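Local coordinates for cycloalternan-forming enzyme (Listeria monocytogenes serovar 1/2a, PDB 5F7U), which belongs to glycoside hydrolase family 31 and joins a TIM-barrel domain to several beta-rich domains, with glycans and magnesium ions bound in the model, at residues Ser246-Tyr251 with Ser293-Gly298; Tyr297-Asn302 with Asp317-Val322; Glu54-Gly59 with Glu91-Thr96; Val36-Thr41 with Ala81-Phe86. The protein carries 1 engineered substitution. All blocks are in the same frame, centred on the assembly; numbering follows the deposited sequence.

Interaction 1 (Ser246-Tyr251 with Ser293-Gly298); sequences SDEAFY and SANKYG
In the galactose mutarotase-like beta domain of this family 31 protein, the turn linking strands 287-293 and 297-301 lies against the loop that leads into strand 250-254. Phe250 and Ser293 form an antiparallel, non-hydrogen-bonded pair, and just beyond it Ala294 N donates a long bond to Ala249 O (3.3 Å), arriving above the carbonyl plane. The carboxylate of Glu248 carries the polar part. Its CG is anti to the backbone N (chi1 -167°) and the chain runs on extended, which drives OE2 between two hydroxyls: Ser293 OG donates to the anti lone pair of OE2 at 2.6 Å, while Tyr297 OH reaches OE2 from above the carboxylate plane at 2.7 Å. Ser293 OG also accepts from Asn295 N (2.9 Å), an ST turn that fixes the hydroxyl. The Asn295 amide stacks on the carboxylate, the two planes 15° apart, with ND2 3.6 Å from Glu248 CD. One water joins Asn295 ND2 to Asp247 OD1, and a second joins Asn295 OD1 to Ala249 N. On the apolar side, Ala294 CB meets the edge of the Tyr251 ring at CE2 (3.8 Å), and the Tyr251 hydroxyl goes on to Arg734 O. Glu248 OE1 is hydrogen-bonded to Thr244 OG1, so both oxygens of this buried carboxylate have hydroxyl partners, and the two donors on OE2 would probably favour the ionised form.

Interaction 2 (Tyr297-Asn302 with Asp317-Val322); sequences YGMYVN and DKYSFV
Strands 297-301 and 318-322 face each other through their side chains, their axes 10.2 Å apart and running 20° from parallel, too far apart for backbone pairing. Three residues from 297-302, Tyr297, Met299 and Val301, fill the gap against two large rings, Tyr319 and Phe321. Both rings start from the crowded position between backbone N and carbonyl carbon. The neatest fit is at Phe321: Val301 CG2, anti to its own carbonyl carbon, sits over the middle of one face, 3.8 Å from the ring centroid and 11° off the normal, a CH-pi contact. Met299 pushes into the notch between the two rings. Its chain is extended to SD and then bends at chi3 (-70°), so that SD lies at the edge of Phe321, 4.0 Å from CD2, while CE turns to the rim of Tyr319, 4.0 Å from CE1. The sulfur is thus edge-on to both rings, two Met-aromatic contacts. At the other end the two tyrosines come tip to tip, Tyr297 OH lying 3.0 Å from Tyr319 OH. The Tyr319 hydroxyl is hydrogen-bonded to Thr216 OG1, and Tyr297 OH to Glu248 OE2. Around this group the aromatic packing continues: Phe242 stacks on Tyr319, and Tyr335 meets Phe321 edge to face. Such interlocking of residues at every second position from two facing layers is the hydrophobic interior of a beta sandwich, here that of the galactose mutarotase-like domain.

Interaction 3 (Glu54-Gly59 with Glu91-Thr96); sequences EWTKNG and EITYTT
Six hydrogen bonds tie Glu54-Gly59 to Glu91-Thr96, neighbouring antiparallel strands of the N-terminal beta domain, whose family belongs to the E-set clan. Glu54 pairs with Thr95 and Thr56 with Thr93 through double backbone bonds, among them Thr56 N to Thr93 O at 2.9 Å, nearly along the C=O axis. As the first strand ends, Asn58 takes over: its N donates to Glu91 O, and its side chain, CG anti to the carbonyl carbon, brings OD1 within 2.9 Å of Glu91 N, which donates to it from above the plane of the Asn58 amide; OD1 thus replaces a backbone carbonyl. ND2 of the same amide is held by Asp90 OD1.

Between these two hydrogen-bonded pairs, Trp55 and Tyr94 form a non-hydrogen-bonded pair in which their CB atoms close to 3.6 Å. Their rings both leave from the crowded rotamer. Trp55 runs alongside Ile92, CE3 lying 3.8 Å from Ile92 CG2, while the other branch of Ile92 lays CD1 along the Lys57 chain, 3.6 Å from CG. Further out, the indole NE1 donates to Glu63 O, the Tyr94 hydroxyl bonds to His9 and Arg25, and strand 106-129 pairs with the far side of strand 91-100. On the opposite face Thr56 and Thr93 stand side by side, with Thr93 OG1 bonded to Thr112 OG1. Near them one water is gripped three ways: it donates to Glu91 O, accepts from Gly59 N and lies 2.8 Å from Thr56 OG1.

Interaction 4 (Val36-Thr41 with Ala81-Phe86); sequences VILNIT and ADLGKF
The backbones of Val36-Thr41 and Ala81-Phe86 run antiparallel at 159° with axes 4.8 Å apart, Leu38 and Ala81 bonding both ways, nearly straight, with Leu38 N to Ala81 O at 2.8 Å. Leu83 N then donates to Val36 O almost along its C=O axis, and Val36 N to Gly84 O from well above the carbonyl plane. Asp82 shapes the turn that follows: with CG anti to the backbone N, OD1 accepts from Gly84 N at 3.0 Å, an Asx turn. Gly84 has a backbone (phi 81°, psi -165°) at which a CB would clash with the preceding carbonyl O. Against the Asp82 carboxylate, Ile37 CD1 lies 3.5 Å from OD1, on the more exposed face.

The other face is apolar. Leu83 CD1 is the meeting point, touched at 4.0 Å by Leu38 CD1 and equally by Val36 CG1, both crossing it obliquely. The second Val36 branch, CG2, meets the rim of the Phe86 ring in its plane, 3.9 Å from CE2. Ile40 CD1 also touches Ala81 CB. This face looks onto strands 49-57 and 91-100, where Leu38 packs on Val53 and Tyr94, Ile40 on Val51, and Phe86 on Ile92. Strand 36-43 pairs on its other edge with strands 6-8 and 25-26, and strand 76-84 with strand 60-73.

The four contacts fall into two groups in two domains. Interactions 3 and 4 lie in the N-terminal domain, centres 12 Å apart, and touch where Trp55 and Ile92 meet Phe86 and Tyr94 meets Leu38; their segments alternate along the chain, and the side chains of the two strand pairs meet in one shared core. Interactions 1 and 2 come later, in the mutarotase-like domain, centres 11 Å apart. They share Tyr297 and strand 297-301, and Phe250 packs on Tyr319, so one strand belongs to both a polar turn and an aromatic interior. Between the groups the centres are 34 to 47 Å apart, with no touch: each group is packing within its own beta domain.

Interaction 1 (Ser246-Tyr251 with Ser293-Gly298)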
loop_
_atom_site.group_PDB
_atom_site.type_symbol
_atom_site.label_atom_id
_atom_site.label_comp_id
_atom_site.label_asym_id
_atom_site.label_seq_id
_atom_site.Cartn_x
_atom_site.Cartn_y
_atom_site.Cartn_z
ATOM N N SER A 246 -9.420 13.451 20.948
ATOM C CA SER A 246 -9.041 12.103 21.388
ATOM C C SER A 246 -9.299 11.024 20.338
ATOM O O SER A 246 -8.530 10.062 20.236
ATOM C CB SER A 246 -9.752 11.732 22.699
ATOM O OG SER A 246 -9.338 12.580 23.753
ATOM N N ASP A 247 -10.364 11.196 19.554
ATOM C CA ASP A 247 -10.759 10.171 18.587
ATOM C C ASP A 247 -10.071 10.243 17.239
ATOM O O ASP A 247 -10.335 9.412 16.383
ATOM C CB ASP A 247 -12.276 10.118 18.410
ATOM C CG ASP A 247 -12.871 11.416 17.895
ATOM O OD1 ASP A 247 -12.186 12.450 17.785
ATOM O OD2 ASP A 247 -14.087 11.404 17.645
ATOM N N GLU A 248 -9.196 11.223 17.034
ATOM C CA GLU A 248 -8.620 11.397 15.702
ATOM C C GLU A 248 -7.639 10.274 15.362
ATOM O O GLU A 248 -6.783 9.943 16.172
ATOM C CB GLU A 248 -7.960 12.775 15.556
ATOM C CG GLU A 248 -7.644 13.095 14.094
ATOM C CD GLU A 248 -7.109 14.497 13.880
ATOM O OE1 GLU A 248 -6.756 15.181 14.865
ATOM O OE2 GLU A 248 -7.015 14.904 12.703
ATOM N N ALA A 249 -7.825 9.657 14.189
ATOM C CA ALA A 249 -6.938 8.591 13.705
ATOM C C ALA A 249 -6.033 9.128 12.597
ATOM O O ALA A 249 -6.450 10.007 11.812
ATOM C CB ALA A 249 -7.746 7.420 13.198
ATOM N N PHE A 250 -4.799 8.609 12.535
ATOM C CA PHE A 250 -3.795 9.093 11.593
ATOM C C PHE A 250 -3.199 7.947 10.803
ATOM O O PHE A 250 -2.586 7.034 11.386
ATOM C CB PHE A 250 -2.669 9.809 12.336
ATOM C CG PHE A 250 -3.138 10.979 13.153
ATOM C CD1 PHE A 250 -3.472 12.193 12.530
ATOM C CD2 PHE A 250 -3.219 10.885 14.556
ATOM C CE1 PHE A 250 -3.882 13.294 13.292
ATOM C CE2 PHE A 250 -3.638 11.982 15.325
ATOM C CZ PHE A 250 -3.964 13.185 14.691
ATOM N N TYR A 251 -3.364 8.022 9.489
ATOM C CA TYR A 251 -3.029 6.914 8.604
ATOM C C TYR A 251 -1.931 7.278 7.637
ATOM O O TYR A 251 -1.752 8.442 7.317
ATOM C CB TYR A 251 -4.261 6.534 7.785
ATOM C CG TYR A 251 -5.499 6.256 8.608
ATOM C CD1 TYR A 251 -5.597 5.121 9.411
ATOM C CD2 TYR A 251 -6.602 7.119 8.539
ATOM C CE1 TYR A 251 -6.769 4.856 10.136
ATOM C CE2 TYR A 251 -7.769 6.862 9.253
ATOM C CZ TYR A 251 -7.846 5.728 10.045
ATOM O OH TYR A 251 -8.997 5.484 10.767
ATOM N N SER A 293 -5.845 12.001 7.850
ATOM C CA SER A 293 -6.655 11.890 9.062
ATOM C C SER A 293 -8.083 11.556 8.704
ATOM O O SER A 293 -8.621 12.070 7.719
ATOM C CB SER A 293 -6.593 13.187 9.866
ATOM O OG SER A 293 -7.657 13.228 10.807
ATOM N N ALA A 294 -8.717 10.716 9.531
ATOM C CA ALA A 294 -10.130 10.444 9.368
ATOM C C ALA A 294 -11.015 11.674 9.658
ATOM O O ALA A 294 -12.216 11.643 9.398
ATOM C CB ALA A 294 -10.531 9.240 10.202
ATOM N N ASN A 295 -10.418 12.763 10.155
ATOM C CA ASN A 295 -11.092 14.068 10.219
ATOM C C ASN A 295 -11.110 14.836 8.898
ATOM O O ASN A 295 -11.428 16.025 8.863
ATOM C CB ASN A 295 -10.555 14.918 11.381
ATOM C CG ASN A 295 -11.044 14.400 12.718
ATOM O OD1 ASN A 295 -11.734 13.375 12.764
ATOM N ND2 ASN A 295 -10.678 15.062 13.799
ATOM N N LYS A 296 -10.753 14.130 7.819
ATOM C CA LYS A 296 -11.000 14.583 6.429
ATOM C C LYS A 296 -9.983 15.616 5.921
ATOM O O LYS A 296 -10.339 16.577 5.215
ATOM C CB LYS A 296 -12.436 15.095 6.243
ATOM C CG LYS A 296 -13.498 14.074 6.614
ATOM C CD LYS A 296 -14.870 14.561 6.201
ATOM C CE LYS A 296 -15.897 13.515 6.608
ATOM N NZ LYS A 296 -17.274 13.929 6.241
ATOM N N TYR A 297 -8.716 15.401 6.263
ATOM C CA TYR A 297 -7.640 16.169 5.653
ATOM C C TYR A 297 -6.396 15.288 5.600
ATOM O O TYR A 297 -6.278 14.304 6.339
ATOM C CB TYR A 297 -7.368 17.493 6.414
ATOM C CG TYR A 297 -6.759 17.234 7.779
ATOM C CD1 TYR A 297 -7.581 16.961 8.876
ATOM C CD2 TYR A 297 -5.381 17.211 7.952
ATOM C CE1 TYR A 297 -7.041 16.671 10.120
ATOM C CE2 TYR A 297 -4.815 16.913 9.200
ATOM C CZ TYR A 297 -5.665 16.663 10.274
ATOM O OH TYR A 297 -5.132 16.355 11.488
ATOM N N GLY A 298 -5.478 15.662 4.712
ATOM C CA GLY A 298 -4.130 15.121 4.698
ATOM C C GLY A 298 -3.135 16.222 5.005
ATOM O O GLY A 298 -3.438 17.411 4.838
HETATM O O HOH W 1 -12.929 14.471 15.796
HETATM O O HOH W 2 -10.123 10.812 12.783
#

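Interaction 2 (Tyr297-Asn302 with Asp317-Val322)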
loop_
_atom_site.group_PDB
_atom_site.type_symbol
_atom_site.label_atom_id
_atom_site.label_comp_id
_atom_site.label_asym_id
_atom_site.label_seq_id
_atom_site.Cartn_x
_atom_site.Cartn_y
_atom_site.Cartn_z
ATOM N N TYR A 297 -8.716 15.401 6.263
ATOM C CA TYR A 297 -7.640 16.169 5.653
ATOM C C TYR A 297 -6.396 15.288 5.600
ATOM O O TYR A 297 -6.278 14.304 6.339
ATOM C CB TYR A 297 -7.368 17.493 6.414
ATOM C CG TYR A 297 -6.759 17.234 7.779
ATOM C CD1 TYR A 297 -7.581 16.961 8.876
ATOM C CD2 TYR A 297 -5.381 17.211 7.952
ATOM C CE1 TYR A 297 -7.041 16.671 10.120
ATOM C CE2 TYR A 297 -4.815 16.913 9.200
ATOM C CZ TYR A 297 -5.665 16.663 10.274
ATOM O OH TYR A 297 -5.132 16.355 11.488
ATOM N N GLY A 298 -5.478 15.662 4.712
ATOM C CA GLY A 298 -4.130 15.121 4.698
ATOM C C GLY A 298 -3.135 16.222 5.005
ATOM O O GLY A 298 -3.438 17.411 4.838
ATOM N N MET A 299 -1.945 15.826 5.464
ATOM C CA MET A 299 -0.862 16.803 5.673
ATOM C C MET A 299 0.379 16.221 5.042
ATOM O O MET A 299 0.726 15.092 5.326
ATOM C CB MET A 299 -0.602 17.049 7.164
ATOM C CG MET A 299 0.503 18.086 7.436
ATOM S SD MET A 299 0.633 18.563 9.185
ATOM C CE MET A 299 -0.884 19.495 9.398
ATOM N N TYR A 300 1.037 17.021 4.209
ATOM C CA TYR A 300 2.253 16.605 3.520
ATOM C C TYR A 300 3.341 17.616 3.811
ATOM O O TYR A 300 3.188 18.790 3.492
ATOM C CB TYR A 300 2.003 16.477 2.005
ATOM C CG TYR A 300 3.277 16.245 1.198
ATOM C CD1 TYR A 300 4.176 15.231 1.557
ATOM C CD2 TYR A 300 3.585 17.059 0.094
ATOM C CE1 TYR A 300 5.343 15.019 0.830
ATOM C CE2 TYR A 300 4.751 16.845 -0.647
ATOM C CZ TYR A 300 5.618 15.831 -0.260
ATOM O OH TYR A 300 6.772 15.605 -0.973
ATOM N N VAL A 301 4.440 17.162 4.419
ATOM C CA VAL A 301 5.587 18.059 4.668
ATOM C C VAL A 301 6.534 17.812 3.505
ATOM O O VAL A 301 7.089 16.714 3.375
ATOM C CB VAL A 301 6.254 17.815 6.043
ATOM C CG1 VAL A 301 7.507 18.689 6.241
ATOM C CG2 VAL A 301 5.265 18.099 7.165
ATOM N N ASN A 302 6.689 18.837 2.669
ATOM C CA ASN A 302 7.425 18.739 1.418
ATOM C C ASN A 302 8.914 18.935 1.637
ATOM O O ASN A 302 9.430 20.053 1.512
ATOM C CB ASN A 302 6.882 19.756 0.396
ATOM C CG ASN A 302 7.590 19.660 -0.954
ATOM O OD1 ASN A 302 8.152 18.622 -1.297
ATOM N ND2 ASN A 302 7.583 20.755 -1.710
ATOM N N ASP A 317 -3.501 15.793 23.419
ATOM C CA ASP A 317 -4.293 16.559 22.460
ATOM C C ASP A 317 -3.425 17.340 21.471
ATOM O O ASP A 317 -3.901 18.279 20.846
ATOM C CB ASP A 317 -5.283 17.495 23.195
ATOM C CG ASP A 317 -4.603 18.633 23.941
ATOM O OD1 ASP A 317 -3.382 18.582 24.197
ATOM O OD2 ASP A 317 -5.311 19.597 24.311
ATOM N N LYS A 318 -2.168 16.929 21.312
ATOM C CA LYS A 318 -1.245 17.643 20.427
ATOM C C LYS A 318 -0.600 16.696 19.428
ATOM O O LYS A 318 -0.119 15.630 19.810
ATOM C CB LYS A 318 -0.136 18.305 21.256
ATOM C CG LYS A 318 0.834 19.180 20.452
ATOM C CD LYS A 318 1.990 19.706 21.297
ATOM C CE LYS A 318 1.509 20.680 22.351
ATOM N NZ LYS A 318 2.645 21.463 22.925
ATOM N N TYR A 319 -0.586 17.078 18.156
ATOM C CA TYR A 319 0.369 16.446 17.226
ATOM C C TYR A 319 1.332 17.452 16.628
ATOM O O TYR A 319 1.004 18.627 16.475
ATOM C CB TYR A 319 -0.285 15.556 16.153
ATOM C CG TYR A 319 -0.949 16.280 15.004
ATOM C CD1 TYR A 319 -0.217 16.655 13.858
ATOM C CD2 TYR A 319 -2.312 16.572 15.046
ATOM C CE1 TYR A 319 -0.845 17.303 12.784
ATOM C CE2 TYR A 319 -2.960 17.210 13.977
ATOM C CZ TYR A 319 -2.220 17.566 12.844
ATOM O OH TYR A 319 -2.860 18.214 11.808
ATOM N N SER A 320 2.532 16.977 16.286
ATOM C CA SER A 320 3.601 17.888 15.889
ATOM C C SER A 320 4.422 17.255 14.798
ATOM O O SER A 320 4.492 16.026 14.726
ATOM C CB SER A 320 4.521 18.187 17.070
ATOM O OG SER A 320 3.785 18.603 18.219
ATOM N N PHE A 321 5.033 18.085 13.957
ATOM C CA PHE A 321 6.143 17.591 13.158
ATOM C C PHE A 321 7.394 18.365 13.497
ATOM O O PHE A 321 7.339 19.543 13.810
ATOM C CB PHE A 321 5.854 17.548 11.648
ATOM C CG PHE A 321 5.603 18.892 11.007
ATOM C CD1 PHE A 321 6.658 19.766 10.724
ATOM C CD2 PHE A 321 4.303 19.261 10.635
ATOM C CE1 PHE A 321 6.420 20.994 10.115
ATOM C CE2 PHE A 321 4.054 20.484 10.008
ATOM C CZ PHE A 321 5.118 21.357 9.765
ATOM N N VAL A 322 8.518 17.665 13.458
ATOM C CA VAL A 322 9.819 18.301 13.656
ATOM C C VAL A 322 10.624 17.883 12.443
ATOM O O VAL A 322 10.844 16.685 12.221
ATOM C CB VAL A 322 10.509 17.850 14.963
ATOM C CG1 VAL A 322 11.851 18.570 15.121
ATOM C CG2 VAL A 322 9.631 18.166 16.159
#

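Interaction 3 (Glu54-Gly59 with Glu91-Thr96)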
loop_
_atom_site.group_PDB
_atom_site.type_symbol
_atom_site.label_atom_id
_atom_site.label_comp_id
_atom_site.label_asym_id
_atom_site.label_seq_id
_atom_site.Cartn_x
_atom_site.Cartn_y
_atom_site.Cartn_z
ATOM N N GLU A 54 41.794 21.159 21.671
ATOM C CA GLU A 54 42.147 22.545 21.436
ATOM C C GLU A 54 40.979 23.216 20.734
ATOM O O GLU A 54 40.421 22.675 19.785
ATOM C CB GLU A 54 43.413 22.615 20.603
ATOM C CG GLU A 54 44.601 22.054 21.355
ATOM C CD GLU A 54 45.900 22.091 20.573
ATOM O OE1 GLU A 54 45.930 22.666 19.459
ATOM O OE2 GLU A 54 46.900 21.550 21.092
ATOM N N TRP A 55 40.583 24.393 21.212
ATOM C CA TRP A 55 39.289 24.928 20.773
ATOM C C TRP A 55 39.127 26.414 20.980
ATOM O O TRP A 55 39.867 27.024 21.761
ATOM C CB TRP A 55 38.134 24.153 21.439
ATOM C CG TRP A 55 38.001 24.288 22.935
ATOM C CD1 TRP A 55 38.922 23.940 23.893
ATOM C CD2 TRP A 55 36.862 24.772 23.637
ATOM N NE1 TRP A 55 38.430 24.201 25.145
ATOM C CE2 TRP A 55 37.158 24.691 25.025
ATOM C CE3 TRP A 55 35.604 25.248 23.233
ATOM C CZ2 TRP A 55 36.251 25.099 26.016
ATOM C CZ3 TRP A 55 34.697 25.658 24.218
ATOM C CH2 TRP A 55 35.025 25.572 25.595
ATOM N N THR A 56 38.180 26.978 20.237
ATOM C CA THR A 56 37.816 28.391 20.342
ATOM C C THR A 56 36.318 28.503 20.570
ATOM O O THR A 56 35.543 27.635 20.142
ATOM C CB THR A 56 38.198 29.206 19.083
ATOM O OG1 THR A 56 37.547 28.647 17.938
ATOM C CG2 THR A 56 39.707 29.214 18.850
ATOM N N LYS A 57 35.919 29.566 21.256
ATOM C CA LYS A 57 34.511 29.894 21.426
ATOM C C LYS A 57 34.357 31.314 20.944
ATOM O O LYS A 57 35.005 32.216 21.484
ATOM C CB LYS A 57 34.092 29.781 22.894
ATOM C CG LYS A 57 32.689 30.323 23.163
ATOM C CD LYS A 57 32.145 29.878 24.505
ATOM C CE LYS A 57 32.725 30.638 25.674
ATOM N NZ LYS A 57 31.783 30.459 26.811
ATOM N N ASN A 58 33.512 31.503 19.931
ATOM C CA ASN A 58 33.302 32.815 19.303
ATOM C C ASN A 58 34.624 33.462 18.867
ATOM O O ASN A 58 34.831 34.669 19.009
ATOM C CB ASN A 58 32.474 33.725 20.221
ATOM C CG ASN A 58 31.154 33.088 20.610
ATOM O OD1 ASN A 58 30.474 32.505 19.767
ATOM N ND2 ASN A 58 30.797 33.176 21.886
ATOM N N GLY A 59 35.505 32.615 18.331
ATOM C CA GLY A 59 36.816 33.008 17.847
ATOM C C GLY A 59 37.901 33.153 18.905
ATOM O O GLY A 59 39.037 33.428 18.551
ATOM N N GLU A 91 29.620 29.944 18.766
ATOM C CA GLU A 91 30.214 29.245 17.646
ATOM C C GLU A 91 31.450 28.552 18.188
ATOM O O GLU A 91 32.403 29.210 18.621
ATOM C CB GLU A 91 30.568 30.229 16.526
ATOM C CG GLU A 91 31.302 29.582 15.358
ATOM C CD GLU A 91 31.717 30.560 14.270
ATOM O OE1 GLU A 91 32.709 30.263 13.572
ATOM O OE2 GLU A 91 31.080 31.619 14.091
ATOM N N ILE A 92 31.417 27.223 18.208
ATOM C CA ILE A 92 32.514 26.456 18.797
ATOM C C ILE A 92 33.290 25.758 17.693
ATOM O O ILE A 92 32.688 25.095 16.847
ATOM C CB ILE A 92 31.978 25.430 19.829
ATOM C CG1 ILE A 92 31.028 26.092 20.870
ATOM C CG2 ILE A 92 33.104 24.609 20.446
ATOM C CD1 ILE A 92 31.474 27.387 21.506
ATOM N N THR A 93 34.618 25.905 17.704
ATOM C CA THR A 93 35.488 25.173 16.772
ATOM C C THR A 93 36.557 24.418 17.560
ATOM O O THR A 93 37.210 25.010 18.417
ATOM C CB THR A 93 36.116 26.121 15.735
ATOM O OG1 THR A 93 35.065 26.726 14.957
ATOM C CG2 THR A 93 37.078 25.376 14.796
ATOM N N TYR A 94 36.735 23.130 17.268
ATOM C CA TYR A 94 37.673 22.308 18.054
ATOM C C TYR A 94 38.429 21.303 17.204
ATOM O O TYR A 94 37.970 20.905 16.132
ATOM C CB TYR A 94 36.945 21.591 19.217
ATOM C CG TYR A 94 35.952 20.518 18.783
ATOM C CD1 TYR A 94 36.364 19.184 18.617
ATOM C CD2 TYR A 94 34.608 20.833 18.536
ATOM C CE1 TYR A 94 35.463 18.197 18.200
ATOM C CE2 TYR A 94 33.705 19.849 18.115
ATOM C CZ TYR A 94 34.144 18.538 17.953
ATOM O OH TYR A 94 33.244 17.553 17.557
ATOM N N THR A 95 39.578 20.878 17.727
ATOM C CA THR A 95 40.416 19.848 17.136
ATOM C C THR A 95 40.733 18.888 18.278
ATOM O O THR A 95 41.113 19.313 19.372
ATOM C CB THR A 95 41.706 20.472 16.555
ATOM O OG1 THR A 95 41.361 21.405 15.524
ATOM C CG2 THR A 95 42.660 19.417 15.967
ATOM N N THR A 96 40.533 17.599 18.040
ATOM C CA THR A 96 40.848 16.586 19.054
ATOM C C THR A 96 42.250 16.073 18.786
ATOM O O THR A 96 42.643 15.947 17.627
ATOM C CB THR A 96 39.803 15.448 19.073
ATOM O OG1 THR A 96 39.703 14.880 17.764
ATOM C CG2 THR A 96 38.450 16.013 19.491
HETATM O O HOH W 3 35.027 29.790 17.599
#

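Interaction 4 (Val36-Thr41 with Ala81-Phe86)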
loop_
_atom_site.group_PDB
_atom_site.type_symbol
_atom_site.label_atom_id
_atom_site.label_comp_id
_atom_site.label_asym_id
_atom_site.label_seq_id
_atom_site.Cartn_x
_atom_site.Cartn_y
_atom_site.Cartn_z
ATOM N N VAL A 36 28.082 19.253 26.229
ATOM C CA VAL A 36 28.642 18.708 24.983
ATOM C C VAL A 36 29.811 17.791 25.324
ATOM O O VAL A 36 30.803 18.222 25.926
ATOM C CB VAL A 36 29.088 19.819 24.014
ATOM C CG1 VAL A 36 29.661 19.228 22.715
ATOM C CG2 VAL A 36 27.923 20.766 23.711
ATOM N N ILE A 37 29.661 16.520 24.960
ATOM C CA ILE A 37 30.704 15.508 25.158
ATOM C C ILE A 37 31.298 15.077 23.829
ATOM O O ILE A 37 30.563 14.827 22.855
ATOM C CB ILE A 37 30.146 14.250 25.885
ATOM C CG1 ILE A 37 29.545 14.623 27.256
ATOM C CG2 ILE A 37 31.212 13.144 26.021
ATOM C CD1 ILE A 37 30.539 15.156 28.270
ATOM N N LEU A 38 32.623 14.958 23.805
ATOM C CA LEU A 38 33.341 14.432 22.644
ATOM C C LEU A 38 33.937 13.072 22.952
ATOM O O LEU A 38 34.732 12.921 23.887
ATOM C CB LEU A 38 34.439 15.396 22.191
ATOM C CG LEU A 38 34.104 16.872 22.069
ATOM C CD1 LEU A 38 35.392 17.623 21.726
ATOM C CD2 LEU A 38 33.043 17.125 21.001
ATOM N N ASN A 39 33.538 12.087 22.160
ATOM C CA ASN A 39 34.093 10.738 22.273
ATOM C C ASN A 39 35.231 10.564 21.281
ATOM O O ASN A 39 35.045 10.762 20.087
ATOM C CB ASN A 39 32.993 9.702 22.065
ATOM C CG ASN A 39 31.925 9.811 23.127
ATOM O OD1 ASN A 39 32.165 9.447 24.272
ATOM N ND2 ASN A 39 30.763 10.379 22.774
ATOM N N ILE A 40 36.400 10.199 21.801
ATOM C CA ILE A 40 37.646 10.149 21.014
ATOM C C ILE A 40 38.319 8.795 21.205
ATOM O O ILE A 40 38.317 8.270 22.315
ATOM C CB ILE A 40 38.601 11.274 21.505
ATOM C CG1 ILE A 40 37.900 12.643 21.401
ATOM C CG2 ILE A 40 39.935 11.261 20.749
ATOM C CD1 ILE A 40 38.508 13.705 22.327
ATOM N N THR A 41 38.906 8.229 20.139
ATOM C CA THR A 41 39.664 6.977 20.293
ATOM C C THR A 41 41.125 7.170 19.948
ATOM O O THR A 41 41.461 8.019 19.114
ATOM C CB THR A 41 39.046 5.785 19.505
ATOM O OG1 THR A 41 39.581 4.533 19.965
ATOM C CG2 THR A 41 39.244 5.901 18.000
ATOM N N ALA A 81 35.814 13.841 26.367
ATOM C CA ALA A 81 36.170 15.235 26.644
ATOM C C ALA A 81 34.888 16.028 26.834
ATOM O O ALA A 81 33.998 15.980 25.973
ATOM C CB ALA A 81 36.986 15.808 25.500
ATOM N N ASP A 82 34.797 16.743 27.960
ATOM C CA ASP A 82 33.584 17.497 28.306
ATOM C C ASP A 82 33.807 18.979 28.042
ATOM O O ASP A 82 34.616 19.609 28.709
ATOM C CB ASP A 82 33.216 17.259 29.784
ATOM C CG ASP A 82 31.881 17.878 30.177
ATOM O OD1 ASP A 82 31.183 18.465 29.321
ATOM O OD2 ASP A 82 31.517 17.762 31.367
ATOM N N LEU A 83 33.099 19.531 27.050
ATOM C CA LEU A 83 33.238 20.940 26.696
ATOM C C LEU A 83 32.353 21.865 27.534
ATOM O O LEU A 83 32.498 23.094 27.481
ATOM C CB LEU A 83 32.936 21.157 25.203
ATOM C CG LEU A 83 33.867 20.514 24.171
ATOM C CD1 LEU A 83 33.369 20.855 22.771
ATOM C CD2 LEU A 83 35.310 20.974 24.337
ATOM N N GLY A 84 31.450 21.273 28.309
ATOM C CA GLY A 84 30.459 22.031 29.054
ATOM C C GLY A 84 29.269 22.432 28.197
ATOM O O GLY A 84 29.057 21.888 27.094
ATOM N N LYS A 85 28.491 23.380 28.715
ATOM C CA LYS A 85 27.265 23.872 28.063
ATOM C C LYS A 85 27.510 25.223 27.426
ATOM O O LYS A 85 28.431 25.942 27.824
ATOM C CB LYS A 85 26.151 24.092 29.088
ATOM C CG LYS A 85 25.672 22.876 29.837
ATOM C CD LYS A 85 24.908 23.364 31.059
ATOM C CE LYS A 85 24.249 22.206 31.791
ATOM N NZ LYS A 85 23.773 22.653 33.132
ATOM N N PHE A 86 26.649 25.592 26.480
ATOM C CA PHE A 86 26.811 26.824 25.727
ATOM C C PHE A 86 25.522 27.623 25.606
ATOM O O PHE A 86 24.435 27.126 25.931
ATOM C CB PHE A 86 27.397 26.504 24.344
ATOM C CG PHE A 86 28.738 25.867 24.423
ATOM C CD1 PHE A 86 29.873 26.640 24.672
ATOM C CD2 PHE A 86 28.874 24.475 24.292
ATOM C CE1 PHE A 86 31.130 26.039 24.791
ATOM C CE2 PHE A 86 30.124 23.873 24.403
ATOM C CZ PHE A 86 31.251 24.659 24.646
#